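Long-range contacts in laminin subunit ALPHA-1 (Mus musculus, PDB 2JD4), which forms the LG4-5 domain pair of a basement membrane laminin chain and probably anchors laminin-111 at the cell surface: residues S39-R44 with T136-E141; Y71-L76 with R156-I161; R80-F85 with K93-A98; L87-T92 with V132-T137. The protein carries 4 engineered substitutions. All blocks are in the same frame, centred on the assembly; numbering follows the deposited sequence.

Contact 1: residues S39-R44 with T136-E141. With MG (magnesium ion), chain C.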
# COMPACT_ATOMS: atom_id res chain seq x y z
N SER A 39 0.66 19.75 -26.33
CA SER A 39 1.94 19.08 -26.44
C SER A 39 2.14 18.30 -27.73
O SER A 39 1.25 17.61 -28.20
CB SER A 39 2.14 18.14 -25.25
OG SER A 39 2.17 18.86 -24.03
N ASP A 40 3.33 18.45 -28.32
CA ASP A 40 3.70 17.70 -29.52
C ASP A 40 4.89 16.89 -29.01
O ASP A 40 6.01 17.38 -28.98
CB ASP A 40 4.16 18.61 -30.66
CG ASP A 40 4.43 17.84 -31.94
OD1 ASP A 40 4.65 16.61 -31.86
OD2 ASP A 40 4.44 18.45 -33.03
N VAL A 41 4.64 15.65 -28.61
CA VAL A 41 5.70 14.82 -28.05
C VAL A 41 6.46 13.93 -29.04
O VAL A 41 7.34 13.17 -28.64
CB VAL A 41 5.15 13.91 -26.93
CG1 VAL A 41 4.42 14.76 -25.89
CG2 VAL A 41 4.21 12.87 -27.52
N ARG A 42 6.12 14.04 -30.32
CA ARG A 42 6.77 13.22 -31.35
C ARG A 42 8.30 13.26 -31.30
O ARG A 42 8.96 12.22 -31.36
CB ARG A 42 6.29 13.65 -32.74
CG ARG A 42 4.84 13.27 -33.03
CD ARG A 42 4.40 13.82 -34.38
NE ARG A 42 4.34 15.28 -34.37
CZ ARG A 42 4.03 16.02 -35.43
NH1 ARG A 42 3.74 15.44 -36.58
NH2 ARG A 42 3.99 17.35 -35.33
N LYS A 43 8.86 14.46 -31.18
CA LYS A 43 10.31 14.61 -31.15
C LYS A 43 10.84 15.04 -29.80
O LYS A 43 12.05 15.17 -29.61
CB LYS A 43 10.75 15.63 -32.21
CG LYS A 43 10.68 15.12 -33.65
CD LYS A 43 11.76 14.06 -33.89
CE LYS A 43 11.74 13.57 -35.33
NZ LYS A 43 12.00 14.67 -36.30
N ARG A 44 9.95 15.26 -28.84
CA ARG A 44 10.38 15.69 -27.52
C ARG A 44 9.34 15.44 -26.44
O ARG A 44 8.17 15.80 -26.60
CB ARG A 44 10.74 17.18 -27.57
CG ARG A 44 11.15 17.79 -26.23
CD ARG A 44 11.70 19.19 -26.43
NE ARG A 44 10.73 20.10 -27.04
CZ ARG A 44 9.67 20.59 -26.41
NH1 ARG A 44 9.43 20.25 -25.15
NH2 ARG A 44 8.84 21.41 -27.04
N THR A 136 11.84 7.53 -35.58
CA THR A 136 12.20 8.87 -35.13
C THR A 136 11.12 9.61 -34.35
O THR A 136 11.37 10.70 -33.84
CB THR A 136 12.62 9.77 -36.31
OG1 THR A 136 11.47 10.04 -37.13
CG2 THR A 136 13.67 9.08 -37.16
N THR A 137 9.93 9.04 -34.24
CA THR A 137 8.86 9.72 -33.53
C THR A 137 8.13 8.90 -32.47
O THR A 137 7.93 7.69 -32.63
CB THR A 137 7.80 10.28 -34.52
OG1 THR A 137 7.15 9.19 -35.19
CG2 THR A 137 8.46 11.19 -35.55
N LEU A 138 7.75 9.57 -31.38
CA LEU A 138 6.98 8.94 -30.31
C LEU A 138 5.54 9.27 -30.67
O LEU A 138 5.10 10.40 -30.47
CB LEU A 138 7.34 9.54 -28.94
CG LEU A 138 6.45 9.11 -27.76
CD1 LEU A 138 6.61 7.61 -27.48
CD2 LEU A 138 6.82 9.93 -26.52
N ASP A 139 4.84 8.29 -31.21
CA ASP A 139 3.45 8.46 -31.63
C ASP A 139 2.51 7.81 -30.63
O ASP A 139 2.39 6.58 -30.59
CB ASP A 139 3.26 7.82 -33.01
CG ASP A 139 4.30 8.29 -34.01
OD1 ASP A 139 4.20 9.44 -34.47
OD2 ASP A 139 5.23 7.50 -34.32
N VAL A 140 1.82 8.63 -29.83
CA VAL A 140 0.91 8.11 -28.83
C VAL A 140 -0.40 8.89 -28.73
O VAL A 140 -0.49 10.02 -29.22
CB VAL A 140 1.56 8.12 -27.43
CG1 VAL A 140 2.86 7.32 -27.45
CG2 VAL A 140 1.85 9.56 -27.01
N GLU A 141 -1.41 8.28 -28.10
CA GLU A 141 -2.71 8.91 -27.91
C GLU A 141 -2.58 10.17 -27.07
O GLU A 141 -1.71 10.24 -26.20
CB GLU A 141 -3.67 7.94 -27.22
CG GLU A 141 -4.11 6.77 -28.07
CD GLU A 141 -5.00 7.19 -29.22
OE1 GLU A 141 -4.52 7.88 -30.14
OE2 GLU A 141 -6.20 6.84 -29.19
MG MG C . 6.86 6.04 -33.69
O HOH W 1 8.11 6.37 -35.53
O HOH W 2 5.75 4.17 -34.56

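Contact 2: residues Y71-L76 with R156-I161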
# COMPACT_ATOMS: atom_id res chain seq x y z
N TYR A 71 5.31 3.88 -26.90
CA TYR A 71 4.96 4.16 -25.51
C TYR A 71 6.08 4.86 -24.75
O TYR A 71 7.20 4.95 -25.23
CB TYR A 71 4.58 2.87 -24.77
CG TYR A 71 5.72 1.89 -24.61
CD1 TYR A 71 6.76 2.13 -23.71
CD2 TYR A 71 5.79 0.73 -25.39
CE1 TYR A 71 7.84 1.26 -23.59
CE2 TYR A 71 6.87 -0.15 -25.28
CZ TYR A 71 7.89 0.12 -24.38
OH TYR A 71 8.97 -0.73 -24.28
N ALA A 72 5.74 5.37 -23.57
CA ALA A 72 6.69 6.03 -22.69
C ALA A 72 6.14 5.86 -21.28
O ALA A 72 4.95 6.05 -21.06
CB ALA A 72 6.81 7.51 -23.03
N THR A 73 7.01 5.50 -20.33
CA THR A 73 6.56 5.29 -18.96
C THR A 73 7.66 5.57 -17.93
O THR A 73 8.85 5.53 -18.24
CB THR A 73 6.05 3.84 -18.77
OG1 THR A 73 5.58 3.65 -17.43
CG2 THR A 73 7.16 2.83 -19.05
N LEU A 74 7.23 5.89 -16.71
CA LEU A 74 8.12 6.14 -15.58
C LEU A 74 7.58 5.24 -14.47
O LEU A 74 6.42 5.37 -14.06
CB LEU A 74 8.07 7.61 -15.14
CG LEU A 74 8.87 7.93 -13.86
CD1 LEU A 74 10.36 7.78 -14.14
CD2 LEU A 74 8.58 9.35 -13.39
N GLN A 75 8.42 4.33 -14.00
CA GLN A 75 8.04 3.38 -12.95
C GLN A 75 9.05 3.36 -11.83
O GLN A 75 10.23 3.66 -12.03
CB GLN A 75 7.92 1.97 -13.54
CG GLN A 75 6.87 1.81 -14.63
CD GLN A 75 7.13 0.61 -15.52
OE1 GLN A 75 8.19 0.51 -16.15
NE2 GLN A 75 6.17 -0.31 -15.59
N LEU A 76 8.59 3.01 -10.63
CA LEU A 76 9.47 2.91 -9.47
C LEU A 76 9.66 1.42 -9.23
O LEU A 76 8.70 0.65 -9.32
CB LEU A 76 8.84 3.54 -8.24
CG LEU A 76 9.75 3.60 -7.01
CD1 LEU A 76 10.81 4.69 -7.23
CD2 LEU A 76 8.93 3.91 -5.76
N ARG A 156 0.99 -3.52 -22.39
CA ARG A 156 1.95 -4.50 -22.87
C ARG A 156 3.38 -3.96 -22.97
O ARG A 156 3.60 -2.78 -23.21
CB ARG A 156 1.52 -5.04 -24.25
CG ARG A 156 0.11 -5.63 -24.29
CD ARG A 156 -0.14 -6.45 -25.55
NE ARG A 156 -0.04 -5.66 -26.78
CZ ARG A 156 -1.00 -4.88 -27.27
NH1 ARG A 156 -2.17 -4.78 -26.65
NH2 ARG A 156 -0.79 -4.20 -28.39
N ASN A 157 4.34 -4.86 -22.75
CA ASN A 157 5.76 -4.54 -22.83
C ASN A 157 6.36 -3.47 -21.92
O ASN A 157 7.26 -2.73 -22.33
CB ASN A 157 6.14 -4.26 -24.29
CG ASN A 157 5.89 -5.46 -25.20
OD1 ASN A 157 6.27 -6.59 -24.89
ND2 ASN A 157 5.24 -5.21 -26.33
N ILE A 158 5.86 -3.36 -20.69
CA ILE A 158 6.43 -2.42 -19.74
C ILE A 158 6.68 -3.16 -18.42
O ILE A 158 6.85 -2.56 -17.36
CB ILE A 158 5.53 -1.16 -19.50
CG1 ILE A 158 4.26 -1.52 -18.74
CG2 ILE A 158 5.19 -0.51 -20.84
CD1 ILE A 158 3.38 -0.30 -18.43
N GLY A 159 6.70 -4.49 -18.51
CA GLY A 159 6.95 -5.32 -17.35
C GLY A 159 5.76 -5.60 -16.45
O GLY A 159 4.60 -5.42 -16.84
N THR A 160 6.05 -6.03 -15.22
CA THR A 160 5.00 -6.36 -14.26
C THR A 160 4.62 -5.19 -13.35
O THR A 160 3.62 -5.29 -12.63
CB THR A 160 5.42 -7.52 -13.34
OG1 THR A 160 6.60 -7.15 -12.62
CG2 THR A 160 5.70 -8.78 -14.16
N ILE A 161 5.39 -4.11 -13.37
CA ILE A 161 5.09 -2.96 -12.52
C ILE A 161 4.02 -2.07 -13.17
O ILE A 161 4.30 -0.97 -13.64
CB ILE A 161 6.35 -2.10 -12.23
CG1 ILE A 161 7.47 -2.98 -11.65
CG2 ILE A 161 6.02 -1.00 -11.21
CD1 ILE A 161 7.10 -3.69 -10.37

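Contact 3: residues R80-F85 with K93-A98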
# COMPACT_ATOMS: atom_id res chain seq x y z
N ARG A 80 13.76 2.72 -6.62
CA ARG A 80 14.44 3.58 -7.59
C ARG A 80 13.67 3.78 -8.90
O ARG A 80 12.86 2.95 -9.30
CB ARG A 80 15.84 3.03 -7.88
CG ARG A 80 16.77 3.10 -6.67
CD ARG A 80 18.22 2.80 -7.05
NE ARG A 80 19.14 3.15 -5.97
CZ ARG A 80 19.22 2.51 -4.81
NH1 ARG A 80 18.43 1.47 -4.56
NH2 ARG A 80 20.08 2.91 -3.88
N LEU A 81 13.96 4.89 -9.57
CA LEU A 81 13.29 5.27 -10.82
C LEU A 81 13.86 4.72 -12.12
O LEU A 81 15.08 4.66 -12.32
CB LEU A 81 13.23 6.79 -10.91
CG LEU A 81 12.45 7.50 -9.79
CD1 LEU A 81 12.62 9.01 -9.90
CD2 LEU A 81 10.98 7.11 -9.89
N HIS A 82 12.95 4.34 -13.02
CA HIS A 82 13.28 3.82 -14.35
C HIS A 82 12.38 4.50 -15.39
O HIS A 82 11.15 4.49 -15.26
CB HIS A 82 13.04 2.30 -14.40
CG HIS A 82 13.87 1.54 -13.41
ND1 HIS A 82 15.17 1.16 -13.65
CD2 HIS A 82 13.58 1.11 -12.15
CE1 HIS A 82 15.65 0.53 -12.59
NE2 HIS A 82 14.71 0.49 -11.67
N PHE A 83 13.00 5.09 -16.41
CA PHE A 83 12.30 5.79 -17.49
C PHE A 83 12.58 5.07 -18.80
O PHE A 83 13.74 4.89 -19.18
CB PHE A 83 12.81 7.25 -17.56
CG PHE A 83 12.40 8.00 -18.81
CD1 PHE A 83 11.08 7.99 -19.26
CD2 PHE A 83 13.33 8.78 -19.50
CE1 PHE A 83 10.69 8.75 -20.38
CE2 PHE A 83 12.95 9.53 -20.62
CZ PHE A 83 11.63 9.52 -21.06
N MET A 84 11.53 4.64 -19.50
CA MET A 84 11.73 3.96 -20.78
C MET A 84 10.64 4.27 -21.80
O MET A 84 9.49 4.57 -21.44
CB MET A 84 11.83 2.44 -20.57
CG MET A 84 10.51 1.74 -20.29
SD MET A 84 10.72 -0.07 -20.19
CE MET A 84 11.41 -0.25 -18.55
N PHE A 85 11.00 4.19 -23.07
CA PHE A 85 10.07 4.45 -24.16
C PHE A 85 10.49 3.68 -25.40
O PHE A 85 11.64 3.24 -25.50
CB PHE A 85 10.02 5.96 -24.47
CG PHE A 85 11.37 6.55 -24.81
CD1 PHE A 85 11.86 6.49 -26.11
CD2 PHE A 85 12.15 7.13 -23.82
CE1 PHE A 85 13.12 7.02 -26.42
CE2 PHE A 85 13.41 7.66 -24.12
CZ PHE A 85 13.89 7.60 -25.43
N LYS A 93 16.13 2.80 -22.48
CA LYS A 93 15.89 2.82 -21.04
C LYS A 93 16.92 3.64 -20.28
O LYS A 93 18.10 3.62 -20.60
CB LYS A 93 15.85 1.39 -20.49
CG LYS A 93 15.58 1.30 -19.00
CD LYS A 93 15.26 -0.13 -18.59
CE LYS A 93 14.85 -0.21 -17.13
NZ LYS A 93 14.37 -1.58 -16.76
N VAL A 94 16.46 4.36 -19.26
CA VAL A 94 17.34 5.17 -18.42
C VAL A 94 16.99 4.91 -16.96
O VAL A 94 15.82 4.76 -16.61
CB VAL A 94 17.14 6.69 -18.66
CG1 VAL A 94 18.32 7.46 -18.09
CG2 VAL A 94 16.97 6.97 -20.15
N SER A 95 18.01 4.85 -16.11
CA SER A 95 17.81 4.62 -14.68
C SER A 95 18.51 5.71 -13.89
O SER A 95 19.41 6.37 -14.40
CB SER A 95 18.36 3.25 -14.27
OG SER A 95 17.65 2.19 -14.89
N HIS A 96 18.09 5.90 -12.65
CA HIS A 96 18.70 6.91 -11.79
C HIS A 96 18.95 6.25 -10.43
O HIS A 96 18.11 5.50 -9.93
CB HIS A 96 17.76 8.11 -11.64
CG HIS A 96 18.42 9.31 -11.02
ND1 HIS A 96 18.73 10.44 -11.75
CD2 HIS A 96 18.82 9.54 -9.76
CE1 HIS A 96 19.30 11.32 -10.95
NE2 HIS A 96 19.37 10.81 -9.74
N PRO A 97 20.11 6.53 -9.82
CA PRO A 97 20.52 5.99 -8.52
C PRO A 97 19.77 6.47 -7.28
O PRO A 97 19.68 5.75 -6.29
CB PRO A 97 22.00 6.34 -8.46
CG PRO A 97 22.04 7.66 -9.16
CD PRO A 97 21.18 7.38 -10.38
N ALA A 98 19.24 7.69 -7.33
CA ALA A 98 18.53 8.25 -6.18
C ALA A 98 17.50 7.32 -5.55
O ALA A 98 16.70 6.69 -6.25
CB ALA A 98 17.86 9.57 -6.58
O HOH W 3 15.94 6.72 -8.71

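Contact 4: residues L87-T92 with V132-T137. Engineered in segment 132-137: K134 (natural residue Asn). With MG (magnesium ion), chain C.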
# COMPACT_ATOMS: atom_id res chain seq x y z
N LEU A 87 9.97 4.08 -29.66
CA LEU A 87 9.47 4.90 -30.75
C LEU A 87 8.87 4.07 -31.89
O LEU A 87 8.47 4.62 -32.92
CB LEU A 87 10.58 5.79 -31.30
CG LEU A 87 11.38 6.61 -30.27
CD1 LEU A 87 12.40 7.46 -30.99
CD2 LEU A 87 10.44 7.50 -29.45
N GLY A 88 8.82 2.75 -31.72
CA GLY A 88 8.26 1.90 -32.75
C GLY A 88 9.18 0.82 -33.30
O GLY A 88 8.72 -0.11 -33.96
N LYS A 89 10.48 0.94 -33.02
CA LYS A 89 11.44 -0.05 -33.51
C LYS A 89 12.56 -0.37 -32.52
O LYS A 89 13.65 -0.77 -32.91
CB LYS A 89 12.04 0.42 -34.84
CG LYS A 89 11.01 0.55 -35.94
CD LYS A 89 11.62 1.11 -37.22
CE LYS A 89 10.56 1.22 -38.31
NZ LYS A 89 11.14 1.74 -39.58
N GLY A 90 12.27 -0.20 -31.23
CA GLY A 90 13.28 -0.49 -30.22
C GLY A 90 13.05 0.30 -28.96
O GLY A 90 12.51 1.41 -29.00
N ARG A 91 13.46 -0.26 -27.83
CA ARG A 91 13.29 0.40 -26.54
C ARG A 91 14.55 1.07 -26.00
O ARG A 91 15.66 0.53 -26.11
CB ARG A 91 12.77 -0.61 -25.51
CG ARG A 91 12.59 -0.05 -24.11
CD ARG A 91 11.60 -0.89 -23.31
NE ARG A 91 12.15 -2.17 -22.90
CZ ARG A 91 11.44 -3.29 -22.78
NH1 ARG A 91 10.15 -3.31 -23.05
NH2 ARG A 91 12.05 -4.40 -22.40
N THR A 92 14.38 2.26 -25.44
CA THR A 92 15.48 3.00 -24.83
C THR A 92 15.15 3.05 -23.34
O THR A 92 14.01 3.31 -22.98
CB THR A 92 15.58 4.44 -25.39
OG1 THR A 92 15.82 4.41 -26.80
CG2 THR A 92 16.72 5.19 -24.71
N VAL A 132 17.50 4.33 -29.07
CA VAL A 132 17.65 3.06 -29.78
C VAL A 132 16.62 2.90 -30.90
O VAL A 132 15.47 3.31 -30.76
CB VAL A 132 17.49 1.88 -28.79
CG1 VAL A 132 17.49 0.56 -29.55
CG2 VAL A 132 18.61 1.90 -27.76
N GLY A 133 17.05 2.30 -32.00
CA GLY A 133 16.13 2.10 -33.11
C GLY A 133 16.23 3.13 -34.21
O GLY A 133 16.84 4.18 -34.05
N LYS A 134 15.59 2.82 -35.33
CA LYS A 134 15.59 3.68 -36.50
C LYS A 134 14.43 4.67 -36.47
O LYS A 134 14.55 5.78 -36.99
CB LYS A 134 15.49 2.82 -37.77
CG LYS A 134 16.66 1.87 -37.99
CD LYS A 134 16.87 0.90 -36.83
CE LYS A 134 15.63 0.05 -36.57
NZ LYS A 134 15.81 -0.82 -35.37
N ALA A 135 13.32 4.26 -35.86
CA ALA A 135 12.14 5.12 -35.76
C ALA A 135 12.56 6.48 -35.21
O ALA A 135 13.54 6.57 -34.47
CB ALA A 135 11.10 4.48 -34.84
N THR A 136 11.84 7.53 -35.58
CA THR A 136 12.20 8.87 -35.13
C THR A 136 11.12 9.61 -34.35
O THR A 136 11.37 10.70 -33.84
CB THR A 136 12.62 9.77 -36.31
OG1 THR A 136 11.47 10.04 -37.13
CG2 THR A 136 13.67 9.08 -37.16
N THR A 137 9.93 9.04 -34.24
CA THR A 137 8.86 9.72 -33.53
C THR A 137 8.13 8.90 -32.47
O THR A 137 7.93 7.69 -32.63
CB THR A 137 7.80 10.28 -34.52
OG1 THR A 137 7.15 9.19 -35.19
CG2 THR A 137 8.46 11.19 -35.55
MG MG C . 6.86 6.04 -33.69
O HOH W 4 13.78 3.97 -28.75
O HOH W 1 8.11 6.37 -35.53
O HOH W 2 5.75 4.17 -34.56

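Contact 1: residues S39-R44 with T136-E141
R42 and L138 make the firm centre of this contact. The backbone N-H of L138 gives a nearly straight bond (163°) to R42 O at 2.9 Å, reaching a lone pair in the carbonyl plane, and Y112 OH bonds to the same oxygen. Beside it V41 CG2 packs on L138 CD2 at 4.1 Å and also touches V140 CG2; valine and leucine side chains suit this buried, apolar side of the two loops. The other side is looser and faces solvent. K43 lies beside T136: the bend at chi2 (-70°) sets its CD there, and CE comes 3.3 Å from T136 O. R42 folds its guanidinium toward D40, NE and NH2 gripping one carboxylate oxygen each, with NH2 to OD2 at 2.6 Å. On the metal side, T137 O (2.2 Å) and D139 OD2 (2.3 Å) bind the magnesium ion with two waters, while D70 and L87 complete its shell. T137 OG1 donates to D139 OD2 at 2.7 Å and accepts from one of these waters at 3.0 Å. An alanine in place of T137 would probably take one hydrogen bond from D139 OD2 and one acceptor from the water, leaving the carboxylate held by the ion but less fixed in its rotation. The threonine is thus a second-shell clamp as well as a ligand, and the loop bond steadies the backbone carrying both ligands this loop supplies.

Contact 2: residues Y71-L76 with R156-I161
Q75 of strand 71-76 holds I158 and I161 of the loop 156-161 by polar bonds, and Y71 meets I158 through its ring. The polar part rests on one amide. Q75 NE2 donates to I158 O at 2.9 Å, nearly straight (170°) and in the plane of its own amide, and to I161 O at 2.8 Å, where the bond is more bent (142°) and the nitrogen stands above the carbonyl plane. With CG anti to its carbonyl carbon (chi1 -61°) and the chain extended beyond it, glutamine has the length to span from strand to loop, and both N-H groups are spent on backbone oxygens that lie on one turn. G159 fits between these two acceptors with a positive phi that a side chain would make strained.

The ring contact is a CH-pi one: I158 CG2 stands over one face of Y71, 4.3 Å from the centroid and offset toward the rim. The Y71 hydroxyl bonds to R91 of the neighbouring segment 87-92.

Among apolar touches, I158 CG2 also meets T73 CG2 at 4.3 Å, while the T73 hydroxyl is occupied by Y61 O. A separate van der Waals contact sets the methyl I161 CG2 against a backbone oxygen, L76 O, at 3.7 Å.

In this laminin G beta sandwich the loop thus lies over the face of the sheet from which Y71, T73 and Q75 project. Because a neutral amide meets two backbone carbonyls within a largely buried contact, the loop is pinned without burying a charge.

Contact 3: residues R80-F85 with K93-A98
K93 runs its extended chain alongside M84, with its CE 3.7 Å from M84 CE, and the same K93 carbon nears the ring of H82. A long lysine suits this exposed position: its CD and CE lie against the M84 methyl while its amino group can stay toward water, and NZ is not in contact with the imidazole.

V94 follows as the hydrogen-bonded partner of F83. F83 N reaches V94 O and V94 N reaches F83 O, each at 2.8 Å. On the face opposite to K93, V94 CG2 lies beside F83 CD2 at 4.1 Å, both side chains heading the same way to M119 of the other sheet, so a branched aliphatic residue and an aromatic one belong here. Strands 80-86 and 91-95 form an antiparallel beta hairpin, and strand 91-95 is the outermost strand of its sheet in the laminin G sandwich.

S95 comes back to the face of K93, in a non-hydrogen-bonded pair with H82. Its OG meets H82 ND1 at 3.0 Å, at the edge of the imidazole; either atom could donate.

At H96 the backbone N-H still reaches L81 O, at a longer 3.3 Å, while its side chain packs toward Q124 and S126. P97 has no backbone N-H, and its carbonyl oxygen takes R80 NE: the arginine, extended from CG to NE, brings NE to P97 O at 2.7 Å, a bent bond (139°). A98 O accepts from a water, at 2.6 Å, that also donates to H96 O and accepts from L81 N.

Contact 4: residues L87-T92 with V132-T137
L87 and A135 meet at a flat group that is a backbone carbonyl, not a ring: A135 CB lies above the plane of the L87 carbonyl, 3.3 Å from its oxygen. That oxygen binds the magnesium ion at 2.3 Å and stands 3.1 Å from T137 O, a spacing of two acceptors that the shared cation makes tolerable. L87 CB also touches A135 CB at 3.8 Å, so a small alanine fits against the L87 carbonyl and CB. Nearby, K89 CD comes within 3.8 Å of A135 N, and the engineered K134 gives a weak bond from NZ to K89 O at 3.3 Å. G88, G90 and G133 all adopt positive phi; a side chain on G88 would crowd the ion, and one on G90 would press on V132.

At the strand end, V132 N donates to T92 OG1 at 2.8 Å in a nearly straight bond (174°). With OG1 anti to its carbonyl carbon (chi1 -61°), the hydroxyl also meets, at 2.9 Å, a water that lies within bonding distance of G90 O and V132 O. An alanine in place of T92 would probably leave V132 N without its acceptor and that water less firmly held. Carbonyl ligands from two loops on one ion suggest that metal binding is probably coupled to their mutual position, while the threonine and water join them farther off.

How the contacts relate
All four contacts lie in the first laminin G domain of this LG4-5 pair. Contacts 1 and 4 are the closest to the metal: their centres are about 11 Å apart, they share T136 and T137, and together they bring three of the four protein ligands to one magnesium ion. Contacts 2 and 3, also about 11 Å apart between centres, lie on strands 71-77 and 80-86, which with 91-95 are neighbours in one sheet, and contact 4 continues from contact 3 along strand 91-95. In sequence, contacts 3 and 4 alternate their segments, and both are nested inside the loop closed by contact 2. A side-chain bond between Y71 and R91 ties contact 4 to contact 2.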